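Local coordinates for hypothetical protein TTHA1281 (Thermus thermophilus, PDB 2E6X) that is of unknown function, a small DUF3248-family protein that pairs with a second copy of itself in the crystal, at residues M53-L56 with V57-R61. Numbering follows the deposited sequence.
Sequences MRRL and VQEGR
Arg-55 reaches forward along the helix to Glu-59, one turn on, and the glutamate side chain is the one to follow. Its CB sits 3.5 Å from Arg-55 O, the same oxygen that accepts the hydrogen bond from Glu-59 N, and CG lies closer still, 3.1 Å from Arg-55 O. Beyond CG the chain runs extended, and CD comes alongside CG of Arg-55, bringing OE1 to 2.9 Å from Arg-55 NH1, while OE2 stays farther from NH1, 3.8 Å from Arg-55 CG. That salt bridge has a poorly aligned hydrogen bond, weak at 124°, with guanidinium and carboxylate planes 74° apart. Arg-55 gets there by turning about its CG-CD bond (chi3 78°), which also brings one face of its guanidinium against CG of Leu-56, offset toward the rim; its NH2 goes on to Asp-24. Glu-59 OE1 takes a second, straighter bond from Arg-61 NE at 3.1 Å, in the plane of that guanidinium but well above the carboxylate plane. One oxygen thus joins two arginines, probably offsetting the repulsion between them.

Between Glu-59 and Arg-61 the helix 50-58 ends in a Schellman motif: Gly-60 takes positive phi, its N bonds back to Val-57 O, and Arg-61 N reaches Leu-56 O at 2.9 Å. The turn hands the chain to strand 62-66 and brings Arg-61 CD to 3.7 Å from Leu-56 CD2, the two side chains crossing at about a right angle. Leu-56 and Val-57 also pack on Leu-26 of strand 26-32. Toward the second subunit, Gln-58 sets OE1 over the centre of one face of the Arg-54 guanidinium, 3.3 Å from CZ. From above the plane OE1 is badly placed for the N-H groups, a face contact and not a hydrogen bond; Arg-54 NE forms a salt bridge with Glu-68 of the second subunit, whose Trp-66 packs against both side chains.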
loop_
_atom_site.group_PDB
_atom_site.type_symbol
_atom_site.label_atom_id
_atom_site.label_comp_id
_atom_site.label_asym_id
_atom_site.label_seq_id
_atom_site.Cartn_x
_atom_site.Cartn_y
_atom_site.Cartn_z
HETATM N N MSE A 53 0.509 11.960 4.993
HETATM C CA MSE A 53 0.816 10.575 4.643
HETATM C C MSE A 53 2.310 10.403 4.457
HETATM O O MSE A 53 2.868 9.416 4.896
HETATM C CB MSE A 53 0.111 10.131 3.355
HETATM C CG MSE A 53 -1.399 9.998 3.457
HETATM SE SE MSE A 53 -2.112 9.144 1.835
HETATM C CE MSE A 53 -0.406 8.546 1.134
ATOM N N ARG A 54 2.966 11.377 3.836
ATOM C CA ARG A 54 4.392 11.239 3.624
ATOM C C ARG A 54 5.098 11.216 4.990
ATOM O O ARG A 54 5.939 10.365 5.252
ATOM C CB ARG A 54 4.918 12.395 2.732
ATOM C CG ARG A 54 6.420 12.518 2.715
ATOM C CD ARG A 54 6.838 13.753 1.882
ATOM N NE ARG A 54 8.274 13.997 1.948
ATOM C CZ ARG A 54 8.862 14.775 2.856
ATOM N NH1 ARG A 54 8.129 15.404 3.797
ATOM N NH2 ARG A 54 10.191 14.939 2.821
ATOM N N ARG A 55 4.719 12.149 5.861
ATOM C CA ARG A 55 5.300 12.243 7.201
ATOM C C ARG A 55 5.182 10.908 7.979
ATOM O O ARG A 55 6.139 10.404 8.570
ATOM C CB ARG A 55 4.598 13.356 7.997
ATOM C CG ARG A 55 4.953 13.348 9.499
ATOM C CD ARG A 55 4.288 14.469 10.322
ATOM N NE ARG A 55 2.876 14.235 10.655
ATOM C CZ ARG A 55 2.440 13.375 11.583
ATOM N NH1 ARG A 55 3.304 12.657 12.286
ATOM N NH2 ARG A 55 1.133 13.225 11.803
ATOM N N LEU A 56 3.991 10.346 7.947
ATOM C CA LEU A 56 3.720 9.107 8.662
ATOM C C LEU A 56 4.532 7.934 8.093
ATOM O O LEU A 56 5.070 7.117 8.855
ATOM C CB LEU A 56 2.205 8.859 8.635
ATOM C CG LEU A 56 1.384 9.825 9.530
ATOM C CD1 LEU A 56 -0.092 9.623 9.267
ATOM C CD2 LEU A 56 1.688 9.584 11.060
ATOM N N VAL A 57 4.660 7.855 6.779
ATOM C CA VAL A 57 5.434 6.760 6.208
ATOM C C VAL A 57 6.887 6.992 6.580
ATOM O O VAL A 57 7.552 6.086 7.075
ATOM C CB VAL A 57 5.281 6.679 4.675
ATOM C CG1 VAL A 57 6.236 5.530 4.114
ATOM C CG2 VAL A 57 3.808 6.349 4.346
ATOM N N GLN A 58 7.372 8.205 6.362
ATOM C CA GLN A 58 8.760 8.482 6.729
ATOM C C GLN A 58 9.064 8.201 8.205
ATOM O O GLN A 58 10.142 7.716 8.497
ATOM C CB GLN A 58 9.154 9.922 6.359
ATOM C CG GLN A 58 9.189 10.098 4.828
ATOM C CD GLN A 58 9.840 11.383 4.408
ATOM O OE1 GLN A 58 9.618 12.405 5.012
ATOM N NE2 GLN A 58 10.659 11.329 3.363
ATOM N N GLU A 59 8.153 8.493 9.130
ATOM C CA GLU A 59 8.468 8.174 10.539
ATOM C C GLU A 59 8.201 6.687 10.884
ATOM O O GLU A 59 8.364 6.250 12.033
ATOM C CB GLU A 59 7.665 9.072 11.470
ATOM C CG GLU A 59 7.811 10.541 11.122
ATOM C CD GLU A 59 6.933 11.444 11.951
ATOM O OE1 GLU A 59 5.755 11.097 12.205
ATOM O OE2 GLU A 59 7.412 12.530 12.323
ATOM N N GLY A 60 7.811 5.896 9.894
ATOM C CA GLY A 60 7.534 4.507 10.192
ATOM C C GLY A 60 6.227 4.258 10.943
ATOM O O GLY A 60 5.975 3.120 11.397
ATOM N N ARG A 61 5.377 5.279 11.066
ATOM C CA ARG A 61 4.062 5.127 11.764
ATOM C C ARG A 61 3.000 4.625 10.773
ATOM O O ARG A 61 2.095 5.385 10.370
ATOM C CB ARG A 61 3.570 6.473 12.324
ATOM C CG ARG A 61 4.425 7.045 13.453
ATOM C CD ARG A 61 4.005 8.470 13.760
ATOM N NE ARG A 61 5.033 9.196 14.491
ATOM C CZ ARG A 61 5.398 8.893 15.732
ATOM N NH1 ARG A 61 4.809 7.875 16.367
ATOM N NH2 ARG A 61 6.350 9.596 16.344
#